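PDB 6X1J: probable intron-encoded endonuclease 1 from Wickerhamomyces canadensis, which cuts DNA as a LAGLIDADG homing endonuclease that takes part in the homing of a mitochondrial 21S rRNA gene intron. Local coordinates for residues W29-N43 against Y70-V82. Numbering follows the deposited sequence.
Sequences WTTLSKIQEETLIGN and YIEHIVRVFDEYV
Q36, on the first LAGLIDADG helix, 34-45, reaches across to V77, F78 and E80. CB lies 3.7 Å from CE1 of the F78 ring, and Q36 O sits at the edge of that ring, near its plane. CG then passes F78 CE1 and the V77 carbonyl, and with the chain extended beyond it (chi2 164°) the amide is delivered to the point where helix 68-77 ends. There NE2 spends both hydrogens in the amide plane, one on V77 O at 2.9 Å and one on the syn side of E80 OE1 at 2.8 Å, both bonds nearly straight. OE1 turns back to accept from S33 N, while Q36 N donates to S33 OG, completing a capping box. One water donates to Q36 OE1 and E80 OE1 and accepts from Y81 OH. With CG anti to its carbonyl carbon (chi1 -55°), E80 lays that methylene over one face of W29, a CH-pi contact 3.6 Å from the centroid of the five-membered ring; the bend at chi2 (83°) then turns the carboxylate to Q36. Farther along, L40 CB packs on F78 CZ, and N43 and Y70 both bond to D147, a ligand of a bound potassium ion. A leucine in place of Q36 would probably leave V77 O and the E80 carboxylate without their shared donor and S33 N without its acceptor, keeping only the backbone half of the capping box. A buried amide with its polar atoms engaged thus ties the start of one helix to the end of another.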
loop_
_atom_site.group_PDB
_atom_site.type_symbol
_atom_site.label_atom_id
_atom_site.label_comp_id
_atom_site.label_asym_id
_atom_site.label_seq_id
_atom_site.Cartn_x
_atom_site.Cartn_y
_atom_site.Cartn_z
ATOM N N TRP A 29 -16.175 15.532 -4.115
ATOM C CA TRP A 29 -14.959 14.875 -4.672
ATOM C C TRP A 29 -15.322 13.968 -5.848
ATOM O O TRP A 29 -16.227 13.121 -5.684
ATOM C CB TRP A 29 -14.235 14.069 -3.571
ATOM C CG TRP A 29 -13.562 14.993 -2.615
ATOM C CD1 TRP A 29 -12.429 15.730 -2.828
ATOM C CD2 TRP A 29 -14.090 15.403 -1.352
ATOM N NE1 TRP A 29 -12.186 16.534 -1.748
ATOM C CE2 TRP A 29 -13.199 16.372 -0.834
ATOM C CE3 TRP A 29 -15.212 15.023 -0.611
ATOM C CZ2 TRP A 29 -13.393 16.966 0.411
ATOM C CZ3 TRP A 29 -15.410 15.617 0.613
ATOM C CH2 TRP A 29 -14.520 16.580 1.108
ATOM N N THR A 30 -14.527 14.040 -6.913
ATOM C CA THR A 30 -14.687 13.249 -8.163
ATOM C C THR A 30 -13.429 12.383 -8.424
ATOM O O THR A 30 -13.606 11.196 -8.607
ATOM C CB THR A 30 -15.096 14.183 -9.316
ATOM O OG1 THR A 30 -14.064 15.131 -9.551
ATOM C CG2 THR A 30 -16.346 14.986 -9.040
ATOM N N THR A 31 -12.205 12.922 -8.434
ATOM C CA THR A 31 -10.965 12.130 -8.739
ATOM C C THR A 31 -9.938 12.179 -7.578
ATOM O O THR A 31 -9.882 13.188 -6.849
ATOM C CB THR A 31 -10.373 12.575 -10.087
ATOM O OG1 THR A 31 -9.990 13.939 -9.964
ATOM C CG2 THR A 31 -11.352 12.467 -11.240
ATOM N N LEU A 32 -9.112 11.138 -7.416
ATOM C CA LEU A 32 -7.999 11.176 -6.421
ATOM C C LEU A 32 -7.036 12.268 -6.867
ATOM O O LEU A 32 -6.920 12.493 -8.062
ATOM C CB LEU A 32 -7.295 9.821 -6.314
ATOM C CG LEU A 32 -8.189 8.683 -5.811
ATOM C CD1 LEU A 32 -7.426 7.369 -5.740
ATOM C CD2 LEU A 32 -8.839 9.030 -4.472
ATOM N N SER A 33 -6.445 12.977 -5.911
ATOM C CA SER A 33 -5.293 13.873 -6.136
ATOM C C SER A 33 -4.141 13.031 -6.707
ATOM O O SER A 33 -4.171 11.779 -6.522
ATOM C CB SER A 33 -4.907 14.575 -4.841
ATOM O OG SER A 33 -4.380 13.647 -3.884
ATOM N N LYS A 34 -3.171 13.703 -7.339
ATOM C CA LYS A 34 -1.873 13.126 -7.734
ATOM C C LYS A 34 -1.278 12.385 -6.519
ATOM O O LYS A 34 -0.900 11.191 -6.698
ATOM C CB LYS A 34 -0.938 14.231 -8.249
ATOM C CG LYS A 34 0.319 13.740 -8.971
ATOM C CD LYS A 34 1.197 14.856 -9.544
ATOM C CE LYS A 34 2.315 14.389 -10.452
ATOM N NZ LYS A 34 3.477 13.809 -9.728
ATOM N N ILE A 35 -1.226 13.041 -5.337
ATOM C CA ILE A 35 -0.602 12.439 -4.123
ATOM C C ILE A 35 -1.338 11.164 -3.750
ATOM O O ILE A 35 -0.678 10.124 -3.491
ATOM C CB ILE A 35 -0.561 13.422 -2.955
ATOM C CG1 ILE A 35 0.469 14.524 -3.217
ATOM C CG2 ILE A 35 -0.293 12.660 -1.664
ATOM C CD1 ILE A 35 0.552 15.573 -2.130
ATOM N N GLN A 36 -2.653 11.223 -3.709
ATOM C CA GLN A 36 -3.466 10.063 -3.285
ATOM C C GLN A 36 -3.276 8.926 -4.278
ATOM O O GLN A 36 -3.214 7.759 -3.849
ATOM C CB GLN A 36 -4.925 10.474 -3.195
ATOM C CG GLN A 36 -5.178 11.359 -1.989
ATOM C CD GLN A 36 -6.490 12.108 -2.020
ATOM O OE1 GLN A 36 -7.089 12.361 -3.068
ATOM N NE2 GLN A 36 -6.957 12.434 -0.827
ATOM N N GLU A 37 -3.192 9.267 -5.562
ATOM C CA GLU A 37 -3.188 8.243 -6.626
ATOM C C GLU A 37 -1.880 7.474 -6.450
ATOM O O GLU A 37 -1.952 6.244 -6.433
ATOM C CB GLU A 37 -3.336 8.880 -8.009
ATOM C CG GLU A 37 -3.393 7.868 -9.132
ATOM C CD GLU A 37 -3.086 8.442 -10.511
ATOM O OE1 GLU A 37 -3.579 9.548 -10.800
ATOM O OE2 GLU A 37 -2.343 7.789 -11.297
ATOM N N GLU A 38 -0.767 8.206 -6.348
ATOM C CA GLU A 38 0.618 7.649 -6.308
ATOM C C GLU A 38 0.807 6.911 -4.995
ATOM O O GLU A 38 1.355 5.807 -5.021
ATOM C CB GLU A 38 1.695 8.715 -6.548
ATOM C CG GLU A 38 1.600 9.325 -7.940
ATOM C CD GLU A 38 2.557 10.475 -8.219
ATOM O OE1 GLU A 38 3.556 10.638 -7.480
ATOM O OE2 GLU A 38 2.309 11.201 -9.194
ATOM N N THR A 39 0.319 7.461 -3.883
ATOM C CA THR A 39 0.311 6.728 -2.596
ATOM C C THR A 39 -0.401 5.378 -2.811
ATOM O O THR A 39 0.107 4.319 -2.394
ATOM C CB THR A 39 -0.364 7.562 -1.493
ATOM O OG1 THR A 39 0.361 8.784 -1.299
ATOM C CG2 THR A 39 -0.419 6.776 -0.217
ATOM N N LEU A 40 -1.576 5.428 -3.412
ATOM C CA LEU A 40 -2.521 4.292 -3.415
ATOM C C LEU A 40 -1.947 3.210 -4.344
ATOM O O LEU A 40 -2.165 2.005 -4.098
ATOM C CB LEU A 40 -3.886 4.779 -3.909
ATOM C CG LEU A 40 -4.933 3.680 -4.117
ATOM C CD1 LEU A 40 -5.043 2.775 -2.906
ATOM C CD2 LEU A 40 -6.299 4.244 -4.435
ATOM N N ILE A 41 -1.214 3.608 -5.364
ATOM C CA ILE A 41 -0.575 2.589 -6.263
ATOM C C ILE A 41 0.399 1.764 -5.412
ATOM O O ILE A 41 0.419 0.519 -5.550
ATOM C CB ILE A 41 0.094 3.264 -7.474
ATOM C CG1 ILE A 41 -0.978 3.718 -8.466
ATOM C CG2 ILE A 41 1.147 2.370 -8.115
ATOM C CD1 ILE A 41 -0.552 4.918 -9.272
ATOM N N GLY A 42 1.179 2.424 -4.569
ATOM C CA GLY A 42 2.076 1.719 -3.634
ATOM C C GLY A 42 1.299 0.806 -2.699
ATOM O O GLY A 42 1.730 -0.359 -2.509
ATOM N N ASN A 43 0.199 1.297 -2.113
ATOM C CA ASN A 43 -0.514 0.568 -1.040
ATOM C C ASN A 43 -1.155 -0.695 -1.624
ATOM O O ASN A 43 -1.327 -1.674 -0.867
ATOM C CB ASN A 43 -1.504 1.482 -0.331
ATOM C CG ASN A 43 -0.841 2.420 0.663
ATOM O OD1 ASN A 43 -1.149 3.610 0.659
ATOM N ND2 ASN A 43 0.070 1.909 1.499
ATOM N N TYR A 70 1.240 4.389 11.590
ATOM C CA TYR A 70 1.205 4.213 10.110
ATOM C C TYR A 70 -0.232 4.312 9.579
ATOM O O TYR A 70 -0.464 5.104 8.642
ATOM C CB TYR A 70 1.863 2.903 9.652
ATOM C CG TYR A 70 1.978 2.787 8.146
ATOM C CD1 TYR A 70 2.584 3.789 7.400
ATOM C CD2 TYR A 70 1.484 1.691 7.454
ATOM C CE1 TYR A 70 2.698 3.707 6.020
ATOM C CE2 TYR A 70 1.591 1.597 6.075
ATOM C CZ TYR A 70 2.198 2.604 5.351
ATOM O OH TYR A 70 2.304 2.523 3.985
ATOM N N ILE A 71 -1.168 3.519 10.127
ATOM C CA ILE A 71 -2.591 3.592 9.716
ATOM C C ILE A 71 -3.130 5.013 9.916
ATOM O O ILE A 71 -3.930 5.474 9.053
ATOM C CB ILE A 71 -3.469 2.534 10.407
ATOM C CG1 ILE A 71 -4.832 2.439 9.722
ATOM C CG2 ILE A 71 -3.624 2.840 11.879
ATOM C CD1 ILE A 71 -5.619 1.151 10.049
ATOM N N GLU A 72 -2.745 5.710 10.971
ATOM C CA GLU A 72 -3.261 7.089 11.193
ATOM C C GLU A 72 -2.723 8.046 10.110
ATOM O O GLU A 72 -3.500 8.923 9.604
ATOM C CB GLU A 72 -2.888 7.612 12.581
ATOM C CG GLU A 72 -3.707 7.015 13.703
ATOM C CD GLU A 72 -3.220 7.407 15.094
ATOM O OE1 GLU A 72 -2.296 8.271 15.207
ATOM O OE2 GLU A 72 -3.729 6.830 16.054
ATOM N N HIS A 73 -1.492 7.813 9.660
ATOM C CA HIS A 73 -0.896 8.533 8.504
ATOM C C HIS A 73 -1.680 8.262 7.193
ATOM O O HIS A 73 -1.900 9.226 6.430
ATOM C CB HIS A 73 0.570 8.131 8.361
ATOM C CG HIS A 73 1.191 8.700 7.136
ATOM N ND1 HIS A 73 1.559 10.037 7.050
ATOM C CD2 HIS A 73 1.488 8.123 5.952
ATOM C CE1 HIS A 73 2.095 10.258 5.870
ATOM N NE2 HIS A 73 2.051 9.100 5.172
ATOM N N ILE A 74 -2.022 7.001 6.908
ATOM C CA ILE A 74 -2.719 6.592 5.645
ATOM C C ILE A 74 -4.113 7.247 5.646
ATOM O O ILE A 74 -4.473 7.953 4.674
ATOM C CB ILE A 74 -2.771 5.053 5.532
ATOM C CG1 ILE A 74 -1.374 4.432 5.378
ATOM C CG2 ILE A 74 -3.692 4.638 4.397
ATOM C CD1 ILE A 74 -0.645 4.861 4.132
ATOM N N VAL A 75 -4.834 7.117 6.756
ATOM C CA VAL A 75 -6.143 7.796 6.944
ATOM C C VAL A 75 -6.011 9.305 6.703
ATOM O O VAL A 75 -6.898 9.823 6.016
ATOM C CB VAL A 75 -6.806 7.435 8.274
ATOM C CG1 VAL A 75 -7.968 8.367 8.586
ATOM C CG2 VAL A 75 -7.305 6.003 8.248
ATOM N N ARG A 76 -4.981 10.007 7.177
ATOM C CA ARG A 76 -4.854 11.468 6.871
ATOM C C ARG A 76 -4.688 11.646 5.353
ATOM O O ARG A 76 -5.382 12.527 4.813
ATOM C CB ARG A 76 -3.760 12.180 7.670
ATOM C CG ARG A 76 -4.139 12.474 9.122
ATOM C CD ARG A 76 -3.163 13.290 9.988
ATOM N NE ARG A 76 -1.779 12.802 9.970
ATOM C CZ ARG A 76 -1.251 11.823 10.740
ATOM N NH1 ARG A 76 0.015 11.468 10.574
ATOM N NH2 ARG A 76 -1.974 11.178 11.648
ATOM N N VAL A 77 -3.894 10.810 4.647
ATOM C CA VAL A 77 -3.723 10.943 3.153
ATOM C C VAL A 77 -5.098 10.857 2.439
ATOM O O VAL A 77 -5.371 11.634 1.527
ATOM C CB VAL A 77 -2.740 9.892 2.582
ATOM C CG1 VAL A 77 -2.682 9.965 1.062
ATOM C CG2 VAL A 77 -1.350 10.013 3.155
ATOM N N PHE A 78 -5.943 9.906 2.805
ATOM C CA PHE A 78 -7.297 9.713 2.258
ATOM C C PHE A 78 -8.373 10.283 3.211
ATOM O O PHE A 78 -9.445 9.666 3.380
ATOM C CB PHE A 78 -7.455 8.213 1.995
ATOM C CG PHE A 78 -6.427 7.682 1.016
ATOM C CD1 PHE A 78 -6.572 7.905 -0.350
ATOM C CD2 PHE A 78 -5.302 6.995 1.463
ATOM C CE1 PHE A 78 -5.631 7.418 -1.251
ATOM C CE2 PHE A 78 -4.366 6.511 0.558
ATOM C CZ PHE A 78 -4.527 6.735 -0.793
ATOM N N ASP A 79 -8.091 11.410 3.862
ATOM C CA ASP A 79 -8.947 11.970 4.957
ATOM C C ASP A 79 -10.436 12.066 4.532
ATOM O O ASP A 79 -11.314 11.407 5.192
ATOM C CB ASP A 79 -8.391 13.327 5.399
ATOM C CG ASP A 79 -8.972 13.725 6.737
ATOM O OD1 ASP A 79 -9.061 12.822 7.628
ATOM O OD2 ASP A 79 -9.394 14.897 6.853
ATOM N N GLU A 80 -10.712 12.776 3.432
ATOM C CA GLU A 80 -12.078 12.978 2.857
ATOM C C GLU A 80 -12.897 11.690 2.872
ATOM O O GLU A 80 -14.103 11.799 2.971
ATOM C CB GLU A 80 -12.092 13.215 1.343
ATOM C CG GLU A 80 -11.245 14.351 0.833
ATOM C CD GLU A 80 -9.781 14.061 0.626
ATOM O OE1 GLU A 80 -9.347 13.940 -0.525
ATOM O OE2 GLU A 80 -9.082 14.022 1.619
ATOM N N TYR A 81 -12.288 10.549 2.553
ATOM C CA TYR A 81 -13.006 9.318 2.128
ATOM C C TYR A 81 -13.274 8.432 3.337
ATOM O O TYR A 81 -13.934 7.376 3.139
ATOM C CB TYR A 81 -12.238 8.552 1.030
ATOM C CG TYR A 81 -12.046 9.327 -0.251
ATOM C CD1 TYR A 81 -13.038 9.352 -1.218
ATOM C CD2 TYR A 81 -10.886 10.052 -0.497
ATOM C CE1 TYR A 81 -12.889 10.067 -2.396
ATOM C CE2 TYR A 81 -10.732 10.802 -1.649
ATOM C CZ TYR A 81 -11.742 10.811 -2.603
ATOM O OH TYR A 81 -11.621 11.538 -3.750
ATOM N N VAL A 82 -12.741 8.827 4.499
ATOM C CA VAL A 82 -12.716 8.038 5.773
ATOM C C VAL A 82 -13.472 8.795 6.880
ATOM O O VAL A 82 -12.939 9.836 7.366
ATOM C CB VAL A 82 -11.282 7.747 6.263
ATOM C CG1 VAL A 82 -11.324 6.816 7.470
ATOM C CG2 VAL A 82 -10.408 7.169 5.163
HETATM O O HOH W 1 -9.503 13.475 -3.191
#